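TRNA (Adenine(22)-N(1))-methyltransferase (Mycoplasma capricolum subsp. capricolum, PDB 6QE6) probably methylates N1 of adenine 22 in tRNA, and binds the cofactor product S-adenosyl-L-homocysteine. Local coordinates at residues A47-Y52 / Y109-G114. Residues are numbered along the deposited sequence; the frame is centred on the assembly and turned at random.
With SAH (S-adenosyl-L-homocysteine), chain C.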
ATOM      1  N   ALA A  47       0.404   0.814  16.742  1.00 41.09           N
ATOM      2  CA  ALA A  47       0.742   2.230  16.604  1.00 36.34           C
ATOM      3  C   ALA A  47       2.244   2.490  16.642  1.00 37.36           C
ATOM      4  O   ALA A  47       2.665   3.626  16.880  1.00 35.90           O
ATOM      5  CB  ALA A  47       0.045   3.077  17.674  1.00 37.26           C
ATOM      6  N   TYR A  48       3.058   1.456  16.405  1.00 32.74           N
ATOM      7  CA  TYR A  48       4.504   1.651  16.358  1.00 37.83           C
ATOM      8  C   TYR A  48       4.929   2.538  15.187  1.00 36.00           C
ATOM      9  O   TYR A  48       5.923   3.260  15.295  1.00 34.00           O
ATOM     10  CB  TYR A  48       5.214   0.294  16.299  1.00 42.27           C
ATOM     11  CG  TYR A  48       5.210  -0.460  17.624  1.00 43.83           C
ATOM     12  CD1 TYR A  48       5.681   0.139  18.783  1.00 47.45           C
ATOM     13  CD2 TYR A  48       4.740  -1.767  17.708  1.00 52.91           C
ATOM     14  CE1 TYR A  48       5.684  -0.530  19.999  1.00 53.55           C
ATOM     15  CE2 TYR A  48       4.740  -2.454  18.918  1.00 56.24           C
ATOM     16  CZ  TYR A  48       5.214  -1.826  20.066  1.00 65.25           C
ATOM     17  OH  TYR A  48       5.226  -2.489  21.282  1.00 70.69           O
ATOM     18  N   LEU A  49       4.194   2.514  14.063  1.00 34.72           N
ATOM     19  CA  LEU A  49       4.526   3.437  12.977  1.00 36.12           C
ATOM     20  C   LEU A  49       4.185   4.883  13.334  1.00 35.47           C
ATOM     21  O   LEU A  49       5.054   5.760  13.159  1.00 33.54           O
ATOM     22  CB  LEU A  49       3.860   2.988  11.669  1.00 33.51           C
ATOM     23  CG  LEU A  49       3.976   3.942  10.468  1.00 28.34           C
ATOM     24  CD1 LEU A  49       5.421   4.116  10.042  1.00 28.06           C
ATOM     25  CD2 LEU A  49       3.132   3.466   9.263  1.00 31.51           C
ATOM     26  N   PRO A  50       2.978   5.215  13.827  1.00 32.10           N
ATOM     27  CA  PRO A  50       2.764   6.591  14.314  1.00 32.61           C
ATOM     28  C   PRO A  50       3.771   7.022  15.363  1.00 33.66           C
ATOM     29  O   PRO A  50       4.265   8.156  15.307  1.00 36.14           O
ATOM     30  CB  PRO A  50       1.337   6.543  14.880  1.00 31.71           C
ATOM     31  CG  PRO A  50       0.656   5.509  14.078  1.00 29.58           C
ATOM     32  CD  PRO A  50       1.712   4.459  13.789  1.00 35.88           C
ATOM     33  N   ILE A  51       4.084   6.145  16.322  1.00 32.08           N
ATOM     34  CA  ILE A  51       5.056   6.471  17.363  1.00 28.55           C
ATOM     35  C   ILE A  51       6.413   6.790  16.747  1.00 33.52           C
ATOM     36  O   ILE A  51       7.017   7.826  17.043  1.00 33.81           O
ATOM     37  CB  ILE A  51       5.142   5.321  18.386  1.00 37.85           C
ATOM     38  CG1 ILE A  51       3.896   5.311  19.274  1.00 36.27           C
ATOM     39  CG2 ILE A  51       6.415   5.415  19.225  1.00 35.48           C
ATOM     40  CD1 ILE A  51       3.645   3.984  19.933  1.00 38.17           C
ATOM     41  N   TYR A  52       6.908   5.917  15.867  1.00 33.67           N
ATOM     42  CA  TYR A  52       8.188   6.172  15.205  1.00 34.06           C
ATOM     43  C   TYR A  52       8.192   7.522  14.489  1.00 38.40           C
ATOM     44  O   TYR A  52       9.135   8.313  14.634  1.00 34.23           O
ATOM     45  CB  TYR A  52       8.498   5.052  14.212  1.00 32.71           C
ATOM     46  CG  TYR A  52       9.795   5.252  13.469  1.00 35.38           C
ATOM     47  CD1 TYR A  52      10.975   4.689  13.954  1.00 34.66           C
ATOM     48  CD2 TYR A  52       9.852   6.010  12.288  1.00 34.18           C
ATOM     49  CE1 TYR A  52      12.186   4.860  13.300  1.00 38.89           C
ATOM     50  CE2 TYR A  52      11.072   6.197  11.614  1.00 38.12           C
ATOM     51  CZ  TYR A  52      12.238   5.608  12.133  1.00 45.44           C
ATOM     52  OH  TYR A  52      13.459   5.750  11.506  1.00 41.70           O
ATOM     53  N   TYR A 109      -0.481  12.516   4.780  1.00 26.00           N
ATOM     54  CA  TYR A 109      -0.296  11.154   4.311  1.00 27.66           C
ATOM     55  C   TYR A 109      -1.204  10.227   5.089  1.00 30.55           C
ATOM     56  O   TYR A 109      -1.146  10.186   6.322  1.00 31.74           O
ATOM     57  CB  TYR A 109       1.136  10.667   4.496  1.00 28.15           C
ATOM     58  CG  TYR A 109       2.193  11.326   3.655  1.00 32.65           C
ATOM     59  CD1 TYR A 109       2.561  10.792   2.420  1.00 26.41           C
ATOM     60  CD2 TYR A 109       2.885  12.446   4.126  1.00 33.44           C
ATOM     61  CE1 TYR A 109       3.569  11.365   1.667  1.00 30.24           C
ATOM     62  CE2 TYR A 109       3.886  13.044   3.368  1.00 33.61           C
ATOM     63  CZ  TYR A 109       4.221  12.494   2.144  1.00 33.80           C
ATOM     64  OH  TYR A 109       5.220  13.066   1.409  1.00 39.99           O
ATOM     65  N   VAL A 110      -2.006   9.461   4.376  1.00 23.36           N
ATOM     66  CA  VAL A 110      -2.658   8.304   4.954  1.00 26.39           C
ATOM     67  C   VAL A 110      -1.829   7.080   4.598  1.00 30.28           C
ATOM     68  O   VAL A 110      -1.489   6.875   3.425  1.00 29.88           O
ATOM     69  CB  VAL A 110      -4.101   8.180   4.455  1.00 28.11           C
ATOM     70  CG1 VAL A 110      -4.643   6.825   4.811  1.00 27.37           C
ATOM     71  CG2 VAL A 110      -4.936   9.301   5.070  1.00 31.23           C
ATOM     72  N   THR A 111      -1.449   6.301   5.606  1.00 26.14           N
ATOM     73  CA  THR A 111      -0.736   5.053   5.388  1.00 28.79           C
ATOM     74  C   THR A 111      -1.660   3.892   5.704  1.00 33.08           C
ATOM     75  O   THR A 111      -2.421   3.936   6.679  1.00 28.54           O
ATOM     76  CB  THR A 111       0.547   4.945   6.220  1.00 29.27           C
ATOM     77  OG1 THR A 111       0.243   5.063   7.619  1.00 35.22           O
ATOM     78  CG2 THR A 111       1.530   6.031   5.806  1.00 28.46           C
ATOM     79  N   ILE A 112      -1.619   2.883   4.837  1.00 27.81           N
ATOM     80  CA  ILE A 112      -2.385   1.659   4.978  1.00 28.63           C
ATOM     81  C   ILE A 112      -1.401   0.534   4.733  1.00 34.76           C
ATOM     82  O   ILE A 112      -0.936   0.354   3.598  1.00 34.18           O
ATOM     83  CB  ILE A 112      -3.552   1.581   3.989  1.00 31.92           C
ATOM     84  CG1 ILE A 112      -4.413   2.838   4.077  1.00 33.21           C
ATOM     85  CG2 ILE A 112      -4.360   0.332   4.243  1.00 30.15           C
ATOM     86  CD1 ILE A 112      -5.363   3.036   2.907  1.00 31.70           C
ATOM     87  N   CYS A 113      -1.074  -0.222   5.782  1.00 32.08           N
ATOM     88  CA  CYS A 113      -0.060  -1.261   5.690  1.00 35.23           C
ATOM     89  C   CYS A 113      -0.592  -2.575   6.241  1.00 39.04           C
ATOM     90  O   CYS A 113      -1.294  -2.602   7.258  1.00 36.98           O
ATOM     91  CB  CYS A 113       1.214  -0.847   6.437  1.00 34.74           C
ATOM     92  SG  CYS A 113       1.793   0.815   5.965  1.00 47.17           S
ATOM     93  N   GLY A 114      -0.254  -3.664   5.557  1.00 38.42           N
ATOM     94  CA  GLY A 114      -0.598  -4.981   6.053  1.00 40.25           C
ATOM     95  C   GLY A 114      -2.021  -5.420   5.798  1.00 39.13           C
ATOM     96  O   GLY A 114      -2.562  -6.201   6.582  1.00 38.40           O
TER
HETATM   97  N   SAH C 301      -0.266  -1.672  10.326  1.00 38.94           N
HETATM   98  CA  SAH C 301       0.420  -2.845  10.859  1.00 46.14           C
HETATM   99  CB  SAH C 301      -0.591  -3.923  11.278  1.00 44.47           C
HETATM  100  CG  SAH C 301      -1.405  -4.581  10.163  1.00 42.47           C
HETATM  101  SD  SAH C 301      -2.444  -5.928  10.789  1.00 43.17           S
HETATM  102  C   SAH C 301       1.416  -3.423   9.849  1.00 51.39           C
HETATM  103  O   SAH C 301       1.320  -3.164   8.645  1.00 51.09           O
HETATM  104  OXT SAH C 301       2.337  -4.164  10.212  1.00 50.53           O
HETATM  105  C5' SAH C 301      -3.919  -5.224  10.017  1.00 38.65           C
HETATM  106  C4' SAH C 301      -4.679  -4.306  10.969  1.00 38.42           C
HETATM  107  O4' SAH C 301      -5.672  -3.616  10.246  1.00 35.97           O
HETATM  108  C3' SAH C 301      -5.413  -5.071  12.054  1.00 38.23           C
HETATM  109  O3' SAH C 301      -5.100  -4.516  13.311  1.00 41.27           O
HETATM  110  C2' SAH C 301      -6.888  -4.864  11.755  1.00 39.93           C
HETATM  111  O2' SAH C 301      -7.598  -4.739  12.957  1.00 40.22           O
HETATM  112  C1' SAH C 301      -6.882  -3.579  10.959  1.00 34.80           C
HETATM  113  N9  SAH C 301      -7.974  -3.478   9.989  1.00 36.12           N
HETATM  114  C8  SAH C 301      -8.491  -4.475   9.214  1.00 35.71           C
HETATM  115  N7  SAH C 301      -9.478  -3.936   8.448  1.00 30.92           N
HETATM  116  C5  SAH C 301      -9.584  -2.630   8.720  1.00 30.59           C
HETATM  117  C6  SAH C 301     -10.423  -1.640   8.233  1.00 35.55           C
HETATM  118  N6  SAH C 301     -11.340  -1.916   7.307  1.00 33.22           N
HETATM  119  N1  SAH C 301     -10.298  -0.361   8.724  1.00 32.47           N
HETATM  120  C2  SAH C 301      -9.348  -0.064   9.681  1.00 32.92           C
HETATM  121  N3  SAH C 301      -8.523  -1.061  10.156  1.00 34.55           N
HETATM  122  C4  SAH C 301      -8.640  -2.323   9.682  1.00 30.52           C
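T111 is the first residue of segment 109-114 to meet the helix that starts at Y48, and it does so through L49. Methyl CD2 of L49 lies 3.7 Å from OG1 of T111, the two side chains meeting at a slant. The chi1 of T111 (58°) sets its hydroxyl against this methyl and within hydrogen-bonding distance of D41. A threonine suits this buried position because its OG1 is hydrogen-bonded to OD1 of D41 on the adjacent strand 36-42, so that the polar atom is satisfied although its neighbour across the contact is a methyl group.

Strands 36-42 and 109-115 run parallel at the middle of a sheet of the Rossmann-like methyltransferase fold, and helix 48-55 follows the first of them, so L49 packs a helix of the alpha/beta core onto the sheet.

At C113, after the alternation of the strand has turned I112 to the other face, the chain returns to this one. SG of C113 is 4.4 Å from CD2 of L49, a loose apolar touch, and the small side chain also fits against L26 and V29 of helix 24-31. The anti torsion of L49 (chi1 173°) carries CD2 across to the strand, and this one methyl reaches both T111 and C113. C113 also borders the cofactor site: its carbonyl O accepts a weak hydrogen bond from the amino N of SAH at 3.4 Å. G114 turns the corner at a positive phi of 80°, a backbone shape that glycine adopts easily, and N of G114 lies 3.5 Å from atom O of the SAH carboxylate.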